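Local coordinates for dipeptidase AC. Metallo peptidase. MEROPS family M19 (Rhodobacter sphaeroides, PDB 3LY0), which probably hydrolyses dipeptides as a zinc-dependent membrane-dipeptidase-type enzyme, and here holds a phosphinate mimic of L-Ala-D-Ala across two zinc ions, at residues E188-A193 against S211-K216; E139-I144 against T170-G175; P82-I87 against P164-P169; A146-L151 against G194-A199. One frame throughout, in Å; residues are numbered along the deposited sequence.

Interaction 1: residues E188-A193 against S211-K216. With ZN (zinc ion), chain E; LY0 ((2R)-3-[(R)-[(1R)-1-aminoethyl](hydroxy)phosphoryl]-2-methylpropanoic acid), chain C.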
# COMPACT_ATOMS: atom_id res chain seq x y z
N GLU A 188 19.05 -10.86 -1.04
CA GLU A 188 19.03 -11.48 -2.36
C GLU A 188 17.82 -11.08 -3.19
O GLU A 188 16.80 -10.64 -2.65
CB GLU A 188 19.07 -13.00 -2.23
CG GLU A 188 20.31 -13.54 -1.55
CD GLU A 188 20.28 -15.05 -1.38
OE1 GLU A 188 21.26 -15.61 -0.84
OE2 GLU A 188 19.27 -15.68 -1.77
N GLY A 189 17.94 -11.23 -4.50
CA GLY A 189 16.85 -10.92 -5.40
C GLY A 189 15.80 -12.00 -5.50
O GLY A 189 15.68 -12.86 -4.62
N LEU A 190 15.02 -11.95 -6.58
CA LEU A 190 13.95 -12.90 -6.80
C LEU A 190 14.50 -14.30 -6.98
O LEU A 190 15.60 -14.49 -7.52
CB LEU A 190 13.14 -12.54 -8.04
CG LEU A 190 12.41 -11.20 -8.00
CD1 LEU A 190 11.58 -11.04 -9.25
CD2 LEU A 190 11.55 -11.10 -6.73
N THR A 191 13.73 -15.28 -6.52
CA THR A 191 14.01 -16.68 -6.80
C THR A 191 13.47 -17.02 -8.19
O THR A 191 12.82 -16.20 -8.83
CB THR A 191 13.29 -17.58 -5.80
OG1 THR A 191 11.87 -17.41 -5.97
CG2 THR A 191 13.67 -17.24 -4.36
N GLU A 192 13.72 -18.24 -8.65
CA GLU A 192 13.20 -18.65 -9.94
C GLU A 192 11.67 -18.56 -9.91
O GLU A 192 11.04 -18.11 -10.88
CB GLU A 192 13.69 -20.06 -10.29
CG GLU A 192 13.49 -20.42 -11.76
CD GLU A 192 12.14 -21.07 -12.02
OE1 GLU A 192 11.55 -21.60 -11.06
OE2 GLU A 192 11.69 -21.05 -13.19
N ALA A 193 11.08 -18.98 -8.79
CA ALA A 193 9.63 -18.89 -8.63
C ALA A 193 9.15 -17.44 -8.71
O ALA A 193 8.11 -17.16 -9.30
CB ALA A 193 9.21 -19.52 -7.32
N SER A 211 6.55 -2.20 -3.08
CA SER A 211 6.72 -1.84 -1.68
C SER A 211 7.06 -3.08 -0.85
O SER A 211 6.40 -4.13 -0.98
CB SER A 211 5.47 -1.14 -1.11
OG SER A 211 5.26 0.13 -1.71
N HIS A 212 8.12 -2.95 -0.05
CA HIS A 212 8.72 -4.01 0.78
C HIS A 212 9.79 -4.83 0.10
O HIS A 212 10.62 -5.41 0.77
CB HIS A 212 7.69 -4.97 1.38
CG HIS A 212 6.80 -4.33 2.39
ND1 HIS A 212 7.16 -4.22 3.72
CD2 HIS A 212 5.57 -3.79 2.28
CE1 HIS A 212 6.18 -3.60 4.37
NE2 HIS A 212 5.20 -3.35 3.53
N LEU A 213 9.76 -4.89 -1.23
CA LEU A 213 10.76 -5.66 -1.96
C LEU A 213 12.11 -4.98 -1.80
O LEU A 213 12.20 -3.76 -1.83
CB LEU A 213 10.37 -5.76 -3.43
CG LEU A 213 11.14 -6.76 -4.29
CD1 LEU A 213 11.09 -8.18 -3.73
CD2 LEU A 213 10.60 -6.72 -5.70
N ASN A 214 13.16 -5.77 -1.58
CA ASN A 214 14.49 -5.20 -1.47
C ASN A 214 15.03 -4.74 -2.83
O ASN A 214 14.38 -4.92 -3.86
CB ASN A 214 15.45 -6.15 -0.73
CG ASN A 214 15.80 -7.41 -1.52
OD1 ASN A 214 15.62 -7.48 -2.75
ND2 ASN A 214 16.32 -8.41 -0.81
N GLU A 215 16.20 -4.13 -2.82
CA GLU A 215 16.68 -3.47 -4.03
C GLU A 215 17.01 -4.46 -5.15
O GLU A 215 16.75 -4.21 -6.33
CB GLU A 215 17.88 -2.58 -3.71
CG GLU A 215 18.25 -1.66 -4.87
CD GLU A 215 19.22 -0.55 -4.49
OE1 GLU A 215 19.49 -0.37 -3.29
OE2 GLU A 215 19.68 0.15 -5.41
N LYS A 216 17.59 -5.60 -4.78
CA LYS A 216 17.91 -6.59 -5.80
C LYS A 216 16.63 -7.16 -6.41
O LYS A 216 16.57 -7.35 -7.63
CB LYS A 216 18.80 -7.71 -5.25
CG LYS A 216 20.22 -7.25 -4.95
CD LYS A 216 21.12 -8.42 -4.56
CE LYS A 216 22.50 -7.95 -4.10
NZ LYS A 216 22.52 -7.53 -2.67
ZN ZN E . 3.25 -2.45 3.98
P LY0 C . 2.31 -2.48 6.59
C1 LY0 C . 1.96 -4.29 8.69
N1 LY0 C . 0.50 -4.45 6.70
C2 LY0 C . 1.23 -3.56 7.58
C4 LY0 C . 2.93 -1.09 7.62
C5 LY0 C . 4.41 -0.84 7.54
C6 LY0 C . 4.92 -0.82 6.12
C7 LY0 C . 4.90 0.29 8.40
O31 LY0 C . 1.46 -2.00 5.44
O32 LY0 C . 3.49 -3.33 6.01
O61 LY0 C . 6.26 -0.89 5.91
O62 LY0 C . 4.15 -0.77 5.15
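His-212 carries the metal end of the second segment: its imidazole, with CG anti to the carbonyl carbon (chi1 -67°), presents NE2 to the zinc ion of chain E at 2.2 Å. The other ring nitrogen, ND1, is hydrogen-bonded to Ser-167 OG, which fixes the rotation of the ring. His-233 and Glu-139 are its protein partners on this zinc, and three oxygens of the phosphinate ligand, two from phosphorus and one from the carboxylate, complete the shell. In this TIM-barrel metallopeptidase of family M19 the metal ligand thus sits in the loop that runs from strand 207-208 to helix 215-224, and the residues after it carry that loop outward to 188-193. Leu-213 makes the first apolar touch, its CD1 lying 4.2 Å from Leu-190 CD2; both leucines also rest on Val-221 of the helix. Asn-214 is the N-cap of helix 215-224: its OD1 accepts from Gly-217 N, while ND2 reaches across and donates to Glu-188 O at 2.9 Å. That bond is fairly straight (161° at the hydrogen) and lies in the amide plane, although the donor stands above the carbonyl plane of Glu-188. With both ends of the amide engaged, its flip is settled. Lys-216 lays its CB against Gly-189 N at 3.7 Å, then its chain leads off to bring NZ into a salt bridge with Asp-185.

Interaction 2: residues E139-I144 against T170-G175. With ZN (zinc ion), chain D; ZN (zinc ion), chain E; LY0 ((2R)-3-[(R)-[(1R)-1-aminoethyl](hydroxy)phosphoryl]-2-methylpropanoic acid), chain C.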
# COMPACT_ATOMS: atom_id res chain seq x y z
N GLU A 139 -0.55 -8.42 0.01
CA GLU A 139 0.71 -7.84 0.45
C GLU A 139 1.57 -8.97 0.98
O GLU A 139 1.43 -9.36 2.14
CB GLU A 139 0.47 -6.81 1.55
CG GLU A 139 1.75 -6.22 2.13
CD GLU A 139 1.49 -5.03 3.04
OE1 GLU A 139 0.41 -4.95 3.65
OE2 GLU A 139 2.36 -4.16 3.14
N GLY A 140 2.46 -9.48 0.13
CA GLY A 140 3.20 -10.71 0.43
C GLY A 140 2.43 -11.86 -0.17
O GLY A 140 1.23 -11.99 0.03
N ALA A 141 3.12 -12.70 -0.94
CA ALA A 141 2.45 -13.73 -1.72
C ALA A 141 2.54 -15.13 -1.10
O ALA A 141 2.51 -16.12 -1.83
CB ALA A 141 2.98 -13.73 -3.14
N GLU A 142 2.63 -15.21 0.22
CA GLU A 142 2.74 -16.50 0.89
C GLU A 142 1.58 -17.44 0.59
O GLU A 142 1.77 -18.66 0.60
CB GLU A 142 2.82 -16.31 2.39
CG GLU A 142 4.11 -15.69 2.86
CD GLU A 142 4.06 -14.19 2.98
OE1 GLU A 142 3.10 -13.55 2.51
OE2 GLU A 142 5.02 -13.64 3.55
N ALA A 143 0.40 -16.90 0.33
CA ALA A 143 -0.74 -17.75 0.03
C ALA A 143 -0.66 -18.35 -1.37
O ALA A 143 -1.53 -19.13 -1.76
CB ALA A 143 -2.04 -16.98 0.20
N ILE A 144 0.36 -17.97 -2.13
CA ILE A 144 0.59 -18.52 -3.47
C ILE A 144 1.76 -19.50 -3.42
O ILE A 144 2.87 -19.12 -3.03
CB ILE A 144 0.93 -17.41 -4.49
CG1 ILE A 144 -0.05 -16.22 -4.39
CG2 ILE A 144 0.99 -17.97 -5.91
CD1 ILE A 144 -1.49 -16.61 -4.55
N THR A 170 9.92 -14.97 1.33
CA THR A 170 8.91 -15.84 0.74
C THR A 170 9.59 -16.77 -0.26
O THR A 170 10.78 -16.61 -0.53
CB THR A 170 7.83 -15.05 -0.01
OG1 THR A 170 8.38 -14.53 -1.23
CG2 THR A 170 7.27 -13.92 0.84
N VAL A 171 8.84 -17.72 -0.82
CA VAL A 171 9.40 -18.58 -1.86
C VAL A 171 9.74 -17.80 -3.13
O VAL A 171 10.35 -18.34 -4.05
CB VAL A 171 8.45 -19.74 -2.22
CG1 VAL A 171 8.22 -20.64 -1.02
CG2 VAL A 171 7.11 -19.23 -2.76
N PHE A 172 9.36 -16.52 -3.19
CA PHE A 172 9.48 -15.73 -4.41
C PHE A 172 10.63 -14.73 -4.36
O PHE A 172 11.04 -14.20 -5.39
CB PHE A 172 8.17 -14.97 -4.69
CG PHE A 172 6.99 -15.88 -4.84
CD1 PHE A 172 6.90 -16.72 -5.94
CD2 PHE A 172 5.99 -15.91 -3.89
CE1 PHE A 172 5.83 -17.58 -6.09
CE2 PHE A 172 4.92 -16.77 -4.03
CZ PHE A 172 4.83 -17.60 -5.13
N GLY A 173 11.14 -14.47 -3.17
CA GLY A 173 12.14 -13.43 -2.99
C GLY A 173 12.13 -12.88 -1.60
O GLY A 173 11.60 -13.49 -0.66
N HIS A 174 12.75 -11.71 -1.45
CA HIS A 174 13.09 -11.17 -0.15
C HIS A 174 12.68 -9.73 0.04
O HIS A 174 12.89 -8.89 -0.84
CB HIS A 174 14.59 -11.33 0.09
CG HIS A 174 15.05 -12.75 -0.02
ND1 HIS A 174 15.00 -13.62 1.04
CD2 HIS A 174 15.50 -13.46 -1.08
CE1 HIS A 174 15.42 -14.81 0.65
NE2 HIS A 174 15.74 -14.74 -0.64
N GLY A 175 12.07 -9.46 1.19
CA GLY A 175 11.68 -8.12 1.58
C GLY A 175 12.70 -7.46 2.49
O GLY A 175 13.54 -8.13 3.11
ZN ZN D . -0.23 -3.28 4.82
ZN ZN E . 3.25 -2.45 3.98
P LY0 C . 2.31 -2.48 6.59
C1 LY0 C . 1.96 -4.29 8.69
N1 LY0 C . 0.50 -4.45 6.70
C2 LY0 C . 1.23 -3.56 7.58
C4 LY0 C . 2.93 -1.09 7.62
C5 LY0 C . 4.41 -0.84 7.54
C6 LY0 C . 4.92 -0.82 6.12
C7 LY0 C . 4.90 0.29 8.40
O31 LY0 C . 1.46 -2.00 5.44
O32 LY0 C . 3.49 -3.33 6.01
O61 LY0 C . 6.26 -0.89 5.91
O62 LY0 C . 4.15 -0.77 5.15
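The Phe-172 ring carries Val-171 CG2 over the centre of one face, 3.5 Å above the plane, and meets the other loop with its edge. There Ala-141 O and Ile-144 O lie near the ring plane, Ile-144 O being 3.2 Å from Phe-172 CZ, so the positive rim of the ring faces two carbonyl oxygens. Ala-193 and Leu-197 of helix 192-204 also pack on the ring. Two type I beta turns meet here, Ala-141 to Ile-144 and Thr-170 to Gly-173, in loops that follow neighbouring parallel strands of the TIM barrel. Ala-141 CB packs 3.7 Å from Phe-172 CE2, and Ile-144 crosses the ring at about a right angle with CG2 near CZ. An alanine in place of Phe-172 would probably loosen the packing of one turn against the other, since the ring edge and its contacts with Ala-141 and Ile-144 would be gone. Glu-142, bent at chi2, sets OE2 beside Thr-170 CG2, but its charge is paired with Arg-168. At the end of strand 132-139 Glu-139 extends the other way and bridges the zincs with OE1 and OE2. Thr-170 OG1 accepts from Phe-172 N at 3.0 Å, an ST turn.

Interaction 3: residues P82-I87 against P164-P169. With LY0 ((2R)-3-[(R)-[(1R)-1-aminoethyl](hydroxy)phosphoryl]-2-methylpropanoic acid), chain C.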
# COMPACT_ATOMS: atom_id res chain seq x y z
N PRO A 82 14.53 -7.59 13.30
CA PRO A 82 14.84 -8.90 12.72
C PRO A 82 13.76 -9.30 11.72
O PRO A 82 12.60 -8.95 11.91
CB PRO A 82 14.78 -9.84 13.93
CG PRO A 82 14.92 -8.95 15.13
CD PRO A 82 14.24 -7.68 14.74
N LEU A 83 14.13 -10.03 10.67
CA LEU A 83 13.13 -10.58 9.75
C LEU A 83 12.48 -11.80 10.38
O LEU A 83 13.17 -12.64 10.96
CB LEU A 83 13.79 -10.99 8.43
CG LEU A 83 14.28 -9.85 7.54
CD1 LEU A 83 15.26 -10.37 6.47
CD2 LEU A 83 13.10 -9.13 6.90
N PRO A 84 11.15 -11.91 10.27
CA PRO A 84 10.46 -13.11 10.74
C PRO A 84 10.77 -14.29 9.83
O PRO A 84 11.26 -14.12 8.71
CB PRO A 84 8.97 -12.75 10.60
CG PRO A 84 8.91 -11.29 10.30
CD PRO A 84 10.22 -10.93 9.68
N PRO A 85 10.47 -15.50 10.31
CA PRO A 85 10.61 -16.69 9.48
C PRO A 85 9.59 -16.71 8.34
O PRO A 85 8.53 -16.08 8.43
CB PRO A 85 10.30 -17.85 10.44
CG PRO A 85 10.26 -17.28 11.79
CD PRO A 85 10.00 -15.80 11.67
N MET A 86 9.91 -17.44 7.28
CA MET A 86 9.02 -17.61 6.14
C MET A 86 7.73 -18.31 6.58
O MET A 86 7.75 -19.22 7.41
CB MET A 86 9.73 -18.42 5.04
CG MET A 86 8.97 -18.56 3.70
SD MET A 86 9.92 -19.39 2.40
CE MET A 86 11.23 -20.09 3.40
N ILE A 87 6.59 -17.86 6.05
CA ILE A 87 5.32 -18.54 6.23
C ILE A 87 4.98 -19.23 4.92
O ILE A 87 5.04 -18.62 3.86
CB ILE A 87 4.20 -17.54 6.61
CG1 ILE A 87 4.54 -16.81 7.91
CG2 ILE A 87 2.85 -18.26 6.75
CD1 ILE A 87 3.57 -15.69 8.24
N PRO A 164 4.94 -9.28 -4.18
CA PRO A 164 5.50 -10.62 -3.96
C PRO A 164 5.96 -10.86 -2.52
O PRO A 164 5.89 -12.00 -2.03
CB PRO A 164 6.69 -10.66 -4.92
CG PRO A 164 6.30 -9.74 -6.03
CD PRO A 164 5.51 -8.63 -5.37
N VAL A 165 6.45 -9.82 -1.86
CA VAL A 165 6.89 -9.96 -0.48
C VAL A 165 6.38 -8.85 0.43
O VAL A 165 6.11 -7.73 -0.02
CB VAL A 165 8.43 -9.99 -0.37
CG1 VAL A 165 9.02 -11.08 -1.26
CG2 VAL A 165 9.04 -8.60 -0.69
N TRP A 166 6.25 -9.19 1.70
CA TRP A 166 6.16 -8.22 2.77
C TRP A 166 7.61 -8.12 3.30
O TRP A 166 8.54 -8.54 2.60
CB TRP A 166 5.16 -8.68 3.84
CG TRP A 166 4.97 -7.70 4.93
CD1 TRP A 166 4.45 -6.43 4.82
CD2 TRP A 166 5.32 -7.87 6.31
NE1 TRP A 166 4.46 -5.81 6.05
CE2 TRP A 166 5.00 -6.67 6.97
CE3 TRP A 166 5.89 -8.92 7.04
CZ2 TRP A 166 5.21 -6.49 8.34
CZ3 TRP A 166 6.12 -8.73 8.41
CH2 TRP A 166 5.78 -7.52 9.04
N SER A 167 7.81 -7.59 4.50
CA SER A 167 9.16 -7.51 5.06
C SER A 167 9.51 -8.83 5.75
O SER A 167 9.64 -8.91 6.98
CB SER A 167 9.26 -6.31 6.00
OG SER A 167 9.38 -5.09 5.26
N ARG A 168 9.63 -9.88 4.94
CA ARG A 168 9.72 -11.26 5.41
C ARG A 168 9.99 -12.13 4.19
O ARG A 168 9.45 -11.87 3.13
CB ARG A 168 8.39 -11.63 6.07
CG ARG A 168 8.28 -13.07 6.57
CD ARG A 168 6.93 -13.27 7.27
NE ARG A 168 5.82 -12.98 6.35
CZ ARG A 168 4.66 -12.45 6.71
NH1 ARG A 168 4.41 -12.14 7.97
NH2 ARG A 168 3.74 -12.23 5.78
N PRO A 169 10.86 -13.15 4.33
CA PRO A 169 11.20 -13.96 3.15
C PRO A 169 10.00 -14.77 2.65
O PRO A 169 9.19 -15.21 3.46
CB PRO A 169 12.30 -14.89 3.67
CG PRO A 169 12.07 -14.97 5.15
CD PRO A 169 11.61 -13.58 5.53
P LY0 C . 2.31 -2.48 6.59
C1 LY0 C . 1.96 -4.29 8.69
N1 LY0 C . 0.50 -4.45 6.70
C2 LY0 C . 1.23 -3.56 7.58
C4 LY0 C . 2.93 -1.09 7.62
C5 LY0 C . 4.41 -0.84 7.54
C6 LY0 C . 4.92 -0.82 6.12
C7 LY0 C . 4.90 0.29 8.40
O31 LY0 C . 1.46 -2.00 5.44
O32 LY0 C . 3.49 -3.33 6.01
O61 LY0 C . 6.26 -0.89 5.91
O62 LY0 C . 4.15 -0.77 5.15
O HOH W 1 6.79 -15.40 4.56
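Arg-168 is the tightly held part of this contact. Its guanidinium is sandwiched: Trp-166 CE3 lies 3.6 Å above one face and Ile-87 CD1 as far above the opposite one, each offset toward the rim. The chain leaves the backbone with CG anti to N (chi1 177°) and turns at chi3, so that CD passes 3.4 Å from Pro-85 O and the chain runs at about a right angle to the Pro-84 side chain. Pro-84 is wedged in beside it, with CD 3.4 Å from Ser-167 O and its own carbonyl oxygen 3.2 Å from Pro-169 CD. The outer side is looser. Leu-83 and Met-86, both exposed, touch mainly backbone: Leu-83 CD2 nears Ser-167 O, and Met-86 CG nears Pro-169 O. No direct hydrogen bond joins 82-87 to 164-169; a single water does so instead, accepting from Ile-87 N at 2.9 Å, donating to Pro-169 O at 2.6 Å, and accepting weakly from Arg-168 NE. Prolines contribute no N-H here, which suits a seam of proline methylenes, carbonyl oxygens and one bridging water between the loops before helix 89-109 and after barrel strand 159-163. The second loop lines the active site: Trp-166 NE1 donates to ligand O32 at 2.7 Å, with O32 in the plane of the indole. Besides its acid partner, Arg-168 binds Ser-61 OG (NH1) and Val-59 O (NH2), so its charge is probably well compensated; these bonds and the two covered faces hold its plane, probably as a second-shell residue backing the indole that grips the phosphinate.

Interaction 4: residues A146-L151 against G194-A199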
# COMPACT_ATOMS: atom_id res chain seq x y z
N ALA A 146 4.77 -21.96 -4.93
CA ALA A 146 5.75 -21.74 -6.00
C ALA A 146 5.25 -22.24 -7.36
O ALA A 146 5.67 -21.75 -8.41
CB ALA A 146 7.09 -22.38 -5.64
N ASP A 147 4.32 -23.19 -7.33
CA ASP A 147 3.68 -23.70 -8.54
C ASP A 147 2.77 -22.66 -9.22
O ASP A 147 2.46 -22.77 -10.41
CB ASP A 147 2.85 -24.93 -8.15
CG ASP A 147 1.99 -24.67 -6.93
OD1 ASP A 147 2.44 -24.95 -5.79
OD2 ASP A 147 0.89 -24.13 -7.11
N LEU A 148 2.37 -21.65 -8.46
CA LEU A 148 1.50 -20.57 -8.93
C LEU A 148 0.03 -20.93 -9.12
O LEU A 148 -0.76 -20.10 -9.59
CB LEU A 148 2.04 -19.92 -10.20
CG LEU A 148 3.48 -19.40 -10.14
CD1 LEU A 148 3.81 -18.65 -11.40
CD2 LEU A 148 3.68 -18.50 -8.94
N ASP A 149 -0.36 -22.15 -8.77
CA ASP A 149 -1.75 -22.56 -9.00
C ASP A 149 -2.73 -21.63 -8.32
O ASP A 149 -3.78 -21.31 -8.88
CB ASP A 149 -1.99 -23.98 -8.50
CG ASP A 149 -1.59 -25.03 -9.50
OD1 ASP A 149 -1.11 -24.68 -10.60
OD2 ASP A 149 -1.78 -26.22 -9.18
N ALA A 150 -2.41 -21.21 -7.10
CA ALA A 150 -3.33 -20.35 -6.35
C ALA A 150 -3.39 -18.93 -6.89
O ALA A 150 -4.32 -18.21 -6.60
CB ALA A 150 -3.00 -20.35 -4.87
N LEU A 151 -2.38 -18.51 -7.66
CA LEU A 151 -2.45 -17.21 -8.31
C LEU A 151 -3.67 -17.16 -9.23
O LEU A 151 -4.40 -16.17 -9.25
CB LEU A 151 -1.17 -16.91 -9.10
CG LEU A 151 -1.08 -15.52 -9.73
CD1 LEU A 151 -0.91 -14.48 -8.64
CD2 LEU A 151 0.09 -15.45 -10.71
N GLY A 194 9.92 -16.53 -8.11
CA GLY A 194 9.61 -15.11 -8.18
C GLY A 194 9.64 -14.58 -9.61
O GLY A 194 8.81 -13.76 -10.01
N ARG A 195 10.60 -15.04 -10.39
CA ARG A 195 10.67 -14.65 -11.79
C ARG A 195 9.45 -15.18 -12.54
O ARG A 195 8.85 -14.45 -13.33
CB ARG A 195 11.99 -15.14 -12.42
CG ARG A 195 13.21 -14.50 -11.77
CD ARG A 195 14.49 -14.70 -12.57
NE ARG A 195 15.00 -16.07 -12.52
CZ ARG A 195 15.76 -16.56 -11.54
NH1 ARG A 195 16.10 -15.80 -10.51
NH2 ARG A 195 16.17 -17.82 -11.59
N ARG A 196 9.07 -16.43 -12.29
CA ARG A 196 7.84 -16.96 -12.88
C ARG A 196 6.60 -16.19 -12.43
O ARG A 196 5.68 -15.97 -13.22
CB ARG A 196 7.70 -18.45 -12.61
CG ARG A 196 8.68 -19.31 -13.42
CD ARG A 196 8.43 -20.80 -13.23
NE ARG A 196 8.81 -21.27 -11.90
CZ ARG A 196 7.93 -21.57 -10.94
NH1 ARG A 196 6.63 -21.45 -11.17
NH2 ARG A 196 8.36 -21.98 -9.76
N LEU A 197 6.58 -15.79 -11.16
CA LEU A 197 5.48 -14.99 -10.63
C LEU A 197 5.32 -13.65 -11.35
O LEU A 197 4.21 -13.24 -11.68
CB LEU A 197 5.65 -14.77 -9.12
CG LEU A 197 4.59 -13.91 -8.45
CD1 LEU A 197 3.23 -14.62 -8.43
CD2 LEU A 197 5.03 -13.58 -7.05
N VAL A 198 6.44 -12.97 -11.62
CA VAL A 198 6.38 -11.74 -12.39
C VAL A 198 5.77 -11.97 -13.77
O VAL A 198 4.89 -11.25 -14.20
CB VAL A 198 7.79 -11.10 -12.54
CG1 VAL A 198 7.77 -9.95 -13.55
CG2 VAL A 198 8.29 -10.62 -11.19
N ALA A 199 6.25 -13.01 -14.45
CA ALA A 199 5.77 -13.31 -15.79
C ALA A 199 4.27 -13.62 -15.79
O ALA A 199 3.54 -13.16 -16.67
CB ALA A 199 6.55 -14.47 -16.38
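Ala-146 O is the acceptor on which this contact turns. Arg-196 grips it end-on with both terminal nitrogens, NH1 at 2.9 Å and NH2 at 3.0 Å, and the oxygen lies near the guanidinium plane. The two bonds differ in their approach: NH1 comes nearly along the C=O axis, whereas NH2 stands above the carbonyl plane, and neither is straight (145° and 141° at the hydrogens). The third nitrogen, NE, forms a salt bridge with Glu-192 one turn back on the same helix, so acid and carbonyl together hold the group. A bend at chi3 (-71°) turns the guanidinium toward the loop. An alanine here removes both donors to Ala-146 O and the salt bridge to Glu-192, and would probably loosen the hold of the loop on the helix. On the other segment Asp-147 OD2, through its anti lone pair, accepts from Asp-149 N at 2.9 Å; this Asx turn serves an N-H of the first turn of helix 149-157. Leu-148, at the N-cap position with a positive phi, has no side-chain acceptor to offer that helix and points instead at 194-199. Its CD1 lies 3.7 Å from Arg-196 O, and its CD2 meets Leu-197 CD1 at 3.9 Å. Leu-151 adds its CD2 to the same methyl at 4.0 Å, while Leu-197 CD2 lies against the Phe-172 ring. The arrangement is that of adjacent outer helices of a TIM barrel, 149-157 and 192-204, with Leu-151 and Leu-197 packed on Leu-162 of strand 159-163 and an arginine clasp at the more exposed margin.

Overall arrangement
Interaction 2 is the most buried contact; interactions 1, 3 and 4 each combine buried residues with exposed ones. Interactions 1 to 3 gather at the dinuclear zinc site: Glu-139 and His-212 share one zinc, Trp-166 of interaction 3 lines the same pocket, and its neighbour Ser-167 hydrogen-bonds the zinc ligand His-212. Interactions 2 and 3 are tied by the Glu-142 to Arg-168 salt bridge, and 2 and 1 by Thr-191, hydrogen-bonded to the carbonyl oxygens of Val-171 and Phe-172. Interactions 1 and 4 use the same helix, 192-204. Chemistry follows place: metal ligation near the ligand, ring edges and a water in the loops, leucines and a charged clasp between the helices farther out.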